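Local coordinates for protein 2-(hydroxymethyl)glutarate dehydrogenase (PDB 3CKY) that catalyses the NAD-dependent interconversion of 2-formylglutarate and (S)-2-hydroxymethylglutarate, a step of nicotinate fermentation in Eubacterium barkeri, at residues I7-L12 with I21-E26; V173-N178 with G246-A251. All blocks are in the same frame, centred on the assembly; numbering follows the deposited sequence.

Contact 1 (I7-L12 with I21-E26)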
# COMPACT_ATOMS: atom_id res chain seq x y z
N ILE A 7 7.81 -45.37 -8.92
CA ILE A 7 7.91 -43.99 -8.45
C ILE A 7 9.29 -43.42 -8.72
O ILE A 7 10.30 -44.10 -8.56
CB ILE A 7 7.61 -43.90 -6.93
CG1 ILE A 7 6.27 -44.58 -6.61
CG2 ILE A 7 7.60 -42.45 -6.47
CD1 ILE A 7 5.15 -44.28 -7.59
N GLY A 8 9.33 -42.16 -9.13
CA GLY A 8 10.57 -41.45 -9.40
C GLY A 8 10.68 -40.17 -8.59
O GLY A 8 9.67 -39.53 -8.28
N PHE A 9 11.91 -39.81 -8.25
CA PHE A 9 12.19 -38.58 -7.50
C PHE A 9 13.25 -37.75 -8.21
O PHE A 9 14.43 -38.13 -8.26
CB PHE A 9 12.67 -38.92 -6.09
CG PHE A 9 11.56 -39.31 -5.16
CD1 PHE A 9 11.16 -40.64 -5.04
CD2 PHE A 9 10.91 -38.35 -4.40
CE1 PHE A 9 10.14 -41.01 -4.18
CE2 PHE A 9 9.88 -38.71 -3.53
CZ PHE A 9 9.50 -40.04 -3.42
N ILE A 10 12.83 -36.62 -8.77
CA ILE A 10 13.74 -35.63 -9.33
C ILE A 10 14.15 -34.68 -8.21
O ILE A 10 13.48 -33.67 -7.95
CB ILE A 10 13.09 -34.87 -10.51
CG1 ILE A 10 12.76 -35.86 -11.64
CG2 ILE A 10 14.03 -33.79 -11.05
CD1 ILE A 10 11.97 -35.27 -12.76
N GLY A 11 15.25 -35.02 -7.55
CA GLY A 11 15.69 -34.35 -6.33
C GLY A 11 15.25 -35.09 -5.07
O GLY A 11 14.17 -35.68 -5.04
N LEU A 12 16.10 -35.06 -4.05
CA LEU A 12 15.86 -35.73 -2.78
C LEU A 12 16.28 -34.81 -1.64
O LEU A 12 17.32 -35.02 -1.00
CB LEU A 12 16.67 -37.04 -2.70
CG LEU A 12 16.19 -38.24 -3.51
CD1 LEU A 12 17.29 -39.29 -3.58
CD2 LEU A 12 14.91 -38.81 -2.92
N ILE A 21 11.75 -43.03 1.33
CA ILE A 21 11.93 -44.09 2.32
C ILE A 21 10.61 -44.72 2.75
O ILE A 21 10.50 -45.94 2.85
CB ILE A 21 12.70 -43.58 3.56
CG1 ILE A 21 14.16 -43.33 3.20
CG2 ILE A 21 12.60 -44.59 4.71
CD1 ILE A 21 14.94 -42.64 4.30
N ASN A 22 9.60 -43.88 3.01
CA ASN A 22 8.27 -44.38 3.36
C ASN A 22 7.66 -45.22 2.24
O ASN A 22 7.01 -46.23 2.51
CB ASN A 22 7.33 -43.22 3.72
CG ASN A 22 7.62 -42.64 5.09
OD1 ASN A 22 8.14 -43.33 5.97
ND2 ASN A 22 7.28 -41.37 5.29
N LEU A 23 7.89 -44.80 1.00
CA LEU A 23 7.46 -45.57 -0.17
C LEU A 23 8.21 -46.90 -0.26
O LEU A 23 7.62 -47.93 -0.57
CB LEU A 23 7.67 -44.76 -1.45
CG LEU A 23 6.65 -43.65 -1.72
CD1 LEU A 23 7.18 -42.68 -2.77
CD2 LEU A 23 5.31 -44.22 -2.15
N LEU A 24 9.51 -46.86 0.03
CA LEU A 24 10.34 -48.07 0.00
C LEU A 24 9.92 -49.07 1.08
O LEU A 24 9.97 -50.27 0.86
CB LEU A 24 11.83 -47.71 0.17
CG LEU A 24 12.51 -47.05 -1.04
CD1 LEU A 24 13.85 -46.47 -0.65
CD2 LEU A 24 12.67 -48.03 -2.18
N LYS A 25 9.49 -48.57 2.23
CA LYS A 25 9.02 -49.44 3.30
C LYS A 25 7.69 -50.12 2.98
O LYS A 25 7.33 -51.10 3.62
CB LYS A 25 8.93 -48.68 4.63
CG LYS A 25 10.30 -48.46 5.28
CD LYS A 25 10.20 -48.03 6.74
CE LYS A 25 10.04 -46.53 6.89
NZ LYS A 25 8.72 -46.05 6.39
N GLU A 26 6.95 -49.60 1.99
CA GLU A 26 5.75 -50.28 1.49
C GLU A 26 6.07 -51.19 0.31
O GLU A 26 5.17 -51.74 -0.33
CB GLU A 26 4.69 -49.27 1.05
CG GLU A 26 4.29 -48.27 2.10
CD GLU A 26 3.73 -48.91 3.36
OE1 GLU A 26 3.14 -50.00 3.27
OE2 GLU A 26 3.87 -48.29 4.44

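Contact 2 (V173-N178 with G246-A251)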
# COMPACT_ATOMS: atom_id res chain seq x y z
N VAL A 173 -4.33 -23.02 -2.67
CA VAL A 173 -4.83 -23.05 -1.29
C VAL A 173 -3.67 -22.81 -0.34
O VAL A 173 -3.82 -22.12 0.67
CB VAL A 173 -5.63 -24.36 -0.96
CG1 VAL A 173 -4.70 -25.57 -0.78
CG2 VAL A 173 -6.53 -24.14 0.27
N LYS A 174 -2.52 -23.37 -0.68
CA LYS A 174 -1.28 -23.12 0.04
C LYS A 174 -0.95 -21.63 0.04
O LYS A 174 -0.73 -21.04 1.07
CB LYS A 174 -0.15 -23.93 -0.62
CG LYS A 174 1.22 -23.79 0.00
CD LYS A 174 1.53 -24.93 0.94
CE LYS A 174 2.89 -24.73 1.68
NZ LYS A 174 3.03 -25.69 2.83
N ILE A 175 -0.95 -21.03 -1.14
CA ILE A 175 -0.69 -19.59 -1.29
C ILE A 175 -1.64 -18.74 -0.43
O ILE A 175 -1.21 -17.78 0.22
CB ILE A 175 -0.77 -19.19 -2.78
CG1 ILE A 175 0.47 -19.68 -3.53
CG2 ILE A 175 -0.93 -17.70 -2.91
CD1 ILE A 175 0.37 -19.63 -5.04
N VAL A 176 -2.93 -19.10 -0.43
CA VAL A 176 -3.94 -18.37 0.33
C VAL A 176 -3.73 -18.53 1.83
O VAL A 176 -3.88 -17.57 2.59
CB VAL A 176 -5.37 -18.79 -0.06
CG1 VAL A 176 -6.37 -18.18 0.91
CG2 VAL A 176 -5.68 -18.37 -1.51
N ASN A 177 -3.38 -19.74 2.27
CA ASN A 177 -3.09 -19.95 3.68
C ASN A 177 -1.90 -19.13 4.16
O ASN A 177 -1.98 -18.46 5.18
CB ASN A 177 -2.85 -21.43 3.98
CG ASN A 177 -2.48 -21.66 5.45
OD1 ASN A 177 -3.34 -21.62 6.32
ND2 ASN A 177 -1.19 -21.90 5.72
N ASN A 178 -0.80 -19.20 3.41
CA ASN A 178 0.47 -18.55 3.80
C ASN A 178 0.45 -17.03 3.71
O ASN A 178 1.18 -16.36 4.43
CB ASN A 178 1.60 -19.08 2.93
CG ASN A 178 1.88 -20.54 3.18
OD1 ASN A 178 1.31 -21.16 4.07
ND2 ASN A 178 2.75 -21.11 2.37
N GLY A 246 5.05 -12.95 -1.99
CA GLY A 246 5.33 -12.67 -3.41
C GLY A 246 4.55 -13.55 -4.36
O GLY A 246 4.10 -13.09 -5.38
N LEU A 247 4.43 -14.83 -4.02
CA LEU A 247 3.65 -15.78 -4.83
C LEU A 247 2.17 -15.42 -4.84
O LEU A 247 1.51 -15.56 -5.86
CB LEU A 247 3.83 -17.22 -4.32
CG LEU A 247 5.18 -17.87 -4.65
CD1 LEU A 247 5.38 -19.17 -3.82
CD2 LEU A 247 5.32 -18.14 -6.18
N ALA A 248 1.65 -14.96 -3.71
CA ALA A 248 0.31 -14.45 -3.60
C ALA A 248 0.08 -13.26 -4.53
O ALA A 248 -0.92 -13.21 -5.24
CB ALA A 248 -0.01 -14.07 -2.15
N LEU A 249 1.00 -12.31 -4.54
CA LEU A 249 0.92 -11.14 -5.40
C LEU A 249 1.01 -11.52 -6.87
O LEU A 249 0.36 -10.88 -7.71
CB LEU A 249 2.02 -10.12 -5.05
CG LEU A 249 1.94 -9.48 -3.66
CD1 LEU A 249 3.14 -8.56 -3.42
CD2 LEU A 249 0.64 -8.73 -3.45
N GLU A 250 1.82 -12.52 -7.18
CA GLU A 250 1.90 -13.06 -8.55
C GLU A 250 0.55 -13.63 -8.94
O GLU A 250 0.05 -13.35 -10.04
CB GLU A 250 2.98 -14.14 -8.67
CG GLU A 250 3.19 -14.60 -10.10
CD GLU A 250 3.97 -15.90 -10.24
OE1 GLU A 250 3.95 -16.46 -11.36
OE2 GLU A 250 4.58 -16.35 -9.23
N ALA A 251 -0.07 -14.40 -8.06
CA ALA A 251 -1.42 -14.93 -8.34
C ALA A 251 -2.47 -13.82 -8.45
O ALA A 251 -3.36 -13.89 -9.30
CB ALA A 251 -1.83 -15.98 -7.29

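Contact 1 (I7-L12 with I21-E26)
One methyl group of Leu23, CD1, joins the helix to the strand by resting against both Ile7 and Phe9. It approaches the Phe9 ring at its edge, near the ring plane, 3.6 Å from CZ and 3.7 Å from CE1. The same methyl lies 3.7 Å from CG2 of Ile7, and there the two aliphatic chains cross at about a right angle. Ile7 can offer that branch because its CG2 stands anti to the backbone N while CG1 takes the place beside the N (chi1 -52°). Residues 7 and 9 are two apart on strand 6-10, so both side chains leave the same face of the sheet, the one that helix 16-25 covers. A branched leucine suits the helix side, since it also packs on Val30 of the next strand and on Val153, Val156 and Ile157 of helix 144-157. Phe9 meets the ring of Phe65 on the adjoining strand, with the planes about 20° apart.

Beyond this tight part the helix runs out toward solvent at Lys25 and Glu26. The exposed Lys25 reaches back to the buried Asn22, NZ giving a 2.8 Å hydrogen bond to OD1, in the carbonyl plane and on a lone pair; ND2 of Asn22 is taken by the carbonyl O of Glu132.

This is the first strand-helix pairing of a Rossmann beta-alpha-beta unit, whose intervening glycine-rich turn probably binds NAD, as in relatives. No hydrogen bond crosses between the segments: dispersion and the exclusion of water hold helix to sheet, while the polar bonds lie outside the contact itself.

Contact 2 (V173-N178 with G246-A251)
Helix 169-197, which carries the probable catalytic lysine Lys174, is met here by helix 238-255 of the same all-helical C-terminal domain. The meeting rests on Ile175, whose CG2 methyl comes down on the backbone of the second helix, 3.5 Å from CA of Ala248 and 3.8 Å from its CB. With a single methyl for a side chain, Ala248 lets the helices draw close, and CA of Ile175 lies 5.7 Å from CA of Ala248. The beta-branched isoleucine fits because it touches with both arms: CG2, anti to the backbone N (CG1 beside it, chi1 -74°), reaches Ala248, while CG1 lies 4.2 Å from CB of Leu247. Leu247 also packs on Ser99, a probable NAD-binding residue, and Ile175 on Pro102, which is consistent with the contact bordering the cofactor side of the cleft.

Other faces of the first helix do polar work. Lys174 NZ is hydrogen-bonded to the carbonyl O of Val124. ND2 of Asn177 gives a 3.1 Å bond to OD1 of Asn178. ND2 of Asn177 also bonds OG of Ser213, and OD1 of Asn177 accepts from N of Gly214, both of a second subunit.

Between the segments themselves the chemistry is wholly apolar, without a hydrogen bond. Close fit of a branched residue against a small one allows the close approach of the helices here, one residue from Lys174.

How the contacts relate
Contact 1 comes first along the chain and is complete before contact 2 begins; their centres are 28 Å apart, and the nearest atoms stay about 16 Å from each other. They share no strand or helix. Contact 1 lies in the N-terminal Rossmann domain, where strand 6-10 sits inside the mixed sheet, whereas contact 2 joins two helices of the C-terminal domain, with a second subunit close by. This matches the two-domain plan of beta-hydroxyacid dehydrogenases: contact 1 lies beside the probable dinucleotide-binding turn, contact 2 on the helix of the probable catalytic lysine, and the cofactor and substrate are expected to meet between the domains.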